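Local structure of DNA topoisomerase 2-associated protein PAT1 (Saccharomyces cerevisiae, 5LMG) at residues Phe129-Leu132 / Ser133-Gln136; Ala311-Leu314 / Gln315-Lys319. The protein activates mRNA decapping and represses translation, its C-terminal domain directly binding the decapping enzyme Dcp2 and the 5'-3' exonuclease Xrn1. The protein carries 2 engineered substitutions. All coordinates share one frame; numbering follows the deposited sequence.

Contact 1: residues Phe129-Leu132 / Ser133-Gln136; sequences FNEL and SHLQ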
# COMPACT_ATOMS: atom_id res chain seq x y z
N PHE A 129 -10.05 6.97 5.32
CA PHE A 129 -8.83 7.61 5.83
C PHE A 129 -8.97 8.13 7.27
O PHE A 129 -8.01 8.03 8.04
CB PHE A 129 -8.31 8.69 4.86
CG PHE A 129 -7.66 8.11 3.63
CD1 PHE A 129 -6.41 7.51 3.71
CD2 PHE A 129 -8.29 8.16 2.40
CE1 PHE A 129 -5.81 6.95 2.58
CE2 PHE A 129 -7.70 7.60 1.27
CZ PHE A 129 -6.46 7.00 1.36
N ASN A 130 -10.16 8.61 7.66
CA ASN A 130 -10.46 9.13 9.00
C ASN A 130 -10.43 8.02 10.06
O ASN A 130 -9.99 8.27 11.19
CB ASN A 130 -11.83 9.84 9.02
CG ASN A 130 -12.15 10.56 10.30
OD1 ASN A 130 -11.55 11.58 10.63
ND2 ASN A 130 -13.12 10.05 11.04
N GLU A 131 -10.90 6.81 9.71
CA GLU A 131 -10.99 5.67 10.62
C GLU A 131 -10.07 4.51 10.19
O GLU A 131 -10.34 3.36 10.53
CB GLU A 131 -12.46 5.19 10.69
CG GLU A 131 -13.45 6.24 11.17
CD GLU A 131 -14.07 5.93 12.52
OE1 GLU A 131 -15.24 5.49 12.55
OE2 GLU A 131 -13.39 6.14 13.55
N LEU A 132 -8.97 4.83 9.46
CA LEU A 132 -8.04 3.83 8.93
C LEU A 132 -7.44 2.89 10.00
O LEU A 132 -7.27 1.70 9.72
CB LEU A 132 -6.93 4.49 8.08
CG LEU A 132 -6.28 3.62 7.00
CD1 LEU A 132 -7.33 2.92 6.11
CD2 LEU A 132 -5.33 4.42 6.14
N SER A 133 -7.18 3.39 11.22
CA SER A 133 -6.64 2.57 12.31
C SER A 133 -7.68 1.61 12.90
O SER A 133 -7.29 0.61 13.51
CB SER A 133 -6.01 3.45 13.38
OG SER A 133 -4.89 4.14 12.85
N HIS A 134 -8.98 1.88 12.67
CA HIS A 134 -10.11 1.06 13.12
C HIS A 134 -10.52 0.03 12.05
O HIS A 134 -11.43 -0.78 12.29
CB HIS A 134 -11.32 1.96 13.48
CG HIS A 134 -11.09 2.91 14.62
ND1 HIS A 134 -9.85 3.03 15.24
CD2 HIS A 134 -11.96 3.77 15.21
CE1 HIS A 134 -10.01 3.96 16.18
NE2 HIS A 134 -11.26 4.43 16.20
N LEU A 135 -9.87 0.08 10.88
CA LEU A 135 -10.16 -0.83 9.78
C LEU A 135 -9.49 -2.16 10.08
O LEU A 135 -8.28 -2.20 10.32
CB LEU A 135 -9.69 -0.20 8.45
CG LEU A 135 -10.28 -0.71 7.14
CD1 LEU A 135 -11.80 -0.61 7.11
CD2 LEU A 135 -9.71 0.05 5.97
N GLN A 136 -10.30 -3.23 10.19
CA GLN A 136 -9.84 -4.57 10.53
C GLN A 136 -8.71 -5.08 9.64
O GLN A 136 -7.78 -5.69 10.14
CB GLN A 136 -11.01 -5.57 10.58
CG GLN A 136 -10.83 -6.68 11.62
CD GLN A 136 -10.55 -6.20 13.03
OE1 GLN A 136 -9.58 -6.61 13.66
NE2 GLN A 136 -11.39 -5.31 13.56
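Two i to i+3 hydrogen bonds fold Glu131-Leu135 into consecutive, overlapping turns: His134 N reaches Glu131 O at 2.9 Å and Leu135 N reaches Leu132 O at 3.3 Å. The limits of the turn are set by Glu131, the first residue to leave helical backbone angles after the preceding helix, and by Leu135, which occupies the N-cap position of the next one.

On the polar side the Glu131 chain bends at chi2 (-113°), which brings its carboxylate obliquely up to the His134 ring; OE2 lies 3.2 Å from His134 CD2, and the carboxylate and imidazole planes are 57° apart. The meeting is between OE2 and a ring carbon, without a hydrogen bond joining the two side chains, and His134 also rests on Val93. The other carboxylate oxygen, OE1, accepts from the backbone N of Asn94. On the buried side one methyl of each leucine does the touching, Leu132 CD1 against Leu135 CD2 at 3.7 Å, while Leu135 CB lies 3.3 Å from Leu132 O.

The turn joins helix 118-130 to helix 136-141. Leu132 packs on Leu188 of helix 178-191, Leu197 of helix 194-197 and Leu206 of helix 201-216, Leu135 packs on Leu100, and the Asn192 amide uses both ends, OD1 hydrogen-bonding Ser133 OG and ND2 donating to Phe129 O.

Contact 2: residues Ala311-Leu314 / Gln315-Lys319; sequences AETL and QKKEK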
# COMPACT_ATOMS: atom_id res chain seq x y z
N ALA A 311 21.14 -9.84 -3.71
CA ALA A 311 21.32 -9.79 -5.16
C ALA A 311 22.67 -10.40 -5.55
O ALA A 311 22.71 -11.19 -6.49
CB ALA A 311 21.22 -8.36 -5.67
N GLU A 312 23.75 -10.08 -4.79
CA GLU A 312 25.11 -10.61 -5.00
C GLU A 312 25.19 -12.12 -4.71
O GLU A 312 25.89 -12.82 -5.43
CB GLU A 312 26.19 -9.79 -4.23
CG GLU A 312 26.47 -8.44 -4.89
CD GLU A 312 27.39 -7.45 -4.18
OE1 GLU A 312 28.03 -7.81 -3.17
OE2 GLU A 312 27.47 -6.29 -4.67
N THR A 313 24.44 -12.62 -3.69
CA THR A 313 24.36 -14.07 -3.39
C THR A 313 23.70 -14.80 -4.59
O THR A 313 24.20 -15.84 -5.01
CB THR A 313 23.64 -14.32 -2.05
OG1 THR A 313 24.44 -13.77 -1.00
CG2 THR A 313 23.41 -15.82 -1.75
N LEU A 314 22.62 -14.21 -5.16
CA LEU A 314 21.94 -14.77 -6.33
C LEU A 314 22.83 -14.77 -7.57
O LEU A 314 22.81 -15.74 -8.33
CB LEU A 314 20.61 -14.06 -6.61
CG LEU A 314 19.46 -14.38 -5.65
CD1 LEU A 314 18.36 -13.37 -5.78
CD2 LEU A 314 18.90 -15.78 -5.90
N GLN A 315 23.64 -13.70 -7.77
CA GLN A 315 24.57 -13.59 -8.89
C GLN A 315 25.66 -14.69 -8.82
O GLN A 315 25.98 -15.29 -9.84
CB GLN A 315 25.19 -12.18 -8.95
CG GLN A 315 25.97 -11.91 -10.24
CD GLN A 315 26.60 -10.55 -10.29
OE1 GLN A 315 26.99 -9.96 -9.28
NE2 GLN A 315 26.76 -10.03 -11.50
N LYS A 316 26.19 -14.95 -7.61
CA LYS A 316 27.17 -16.01 -7.36
C LYS A 316 26.56 -17.38 -7.72
O LYS A 316 27.21 -18.16 -8.41
CB LYS A 316 27.68 -15.95 -5.89
CG LYS A 316 28.52 -17.14 -5.44
CD LYS A 316 27.69 -18.13 -4.63
CE LYS A 316 28.40 -19.44 -4.41
NZ LYS A 316 27.60 -20.37 -3.57
N LYS A 317 25.32 -17.66 -7.25
CA LYS A 317 24.58 -18.91 -7.49
C LYS A 317 24.38 -19.14 -8.99
O LYS A 317 24.58 -20.27 -9.47
CB LYS A 317 23.22 -18.90 -6.78
CG LYS A 317 23.34 -19.18 -5.29
CD LYS A 317 22.01 -19.05 -4.57
CE LYS A 317 22.21 -19.19 -3.08
NZ LYS A 317 20.95 -19.02 -2.32
N GLU A 318 24.02 -18.06 -9.71
CA GLU A 318 23.83 -18.05 -11.15
C GLU A 318 25.12 -18.48 -11.85
O GLU A 318 25.08 -19.41 -12.65
CB GLU A 318 23.41 -16.65 -11.63
CG GLU A 318 23.07 -16.58 -13.10
CD GLU A 318 22.85 -15.19 -13.66
OE1 GLU A 318 22.30 -14.32 -12.93
OE2 GLU A 318 23.13 -14.99 -14.87
N LYS A 319 26.27 -17.85 -11.50
CA LYS A 319 27.60 -18.13 -12.06
C LYS A 319 28.01 -19.58 -11.85
O LYS A 319 28.46 -20.23 -12.79
CB LYS A 319 28.67 -17.20 -11.45
CG LYS A 319 28.60 -15.76 -11.95
CD LYS A 319 29.60 -14.89 -11.20
CE LYS A 319 29.39 -13.42 -11.48
NZ LYS A 319 30.16 -12.57 -10.53
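Residues 311-319 form part of the long alpha-helix 290-322, and the contact is the i to i+4 ladder of that helix. Gln315 N donates to Ala311 O at 3.0 Å, Lys316 N to Glu312 O at 3.1 Å, Lys317 N to Thr313 O at 3.1 Å and Glu318 N to Leu314 O at 3.0 Å. The N-H...O angles of 149° to 160° mark four regular successive rungs.

The helix is amphipathic here: Ala311 and Leu314 are buried, whereas Thr313, Lys316 and Lys317 are exposed. The buried side faces helix 329-355 in an antiparallel helical hairpin, since the partners run backward along that helix, Ala311 on Tyr346, Leu314 on Leu345 and Glu318 on Ile339. Glu318 OE1 also forms a salt bridge with Lys342, and Glu312 OE2 hydrogen-bonds Tyr360 OH on strand 358-361.

The main side-chain meeting is between Thr313 and Lys317, one turn apart and pointing the same way. A Thr313 chi1 of -65° sets CG2 anti to the backbone N, alongside Lys317 with CE at 3.8 Å, and OG1 beside that N, where it hydrogen-bonds Asn309 O. Lys317 is extended beyond CG, and its CG passes 3.5 Å from Thr313 O.

In the fold
Followed from the N terminus, the chain makes contact 1 as it turns out of helix 118-130 into helix 136-141, then builds a succession of further helices before reaching contact 2 within helix 290-322. Each contact is local, with no residues between its segments, so the two run in series and neither nest nor cross. The centres of contact 1 and contact 2 lie about 42 Å apart, on opposite sides of the chain's centre. Between the nearest atoms of contact 1 and contact 2 there are still about 32 Å, which rules out direct touch. Contact 1 ties a helix-to-helix junction to helices 178-191 and 201-216; contact 2 belongs to the helical hairpin of 290-322 and 329-355, next to the two-stranded sheet that follows it.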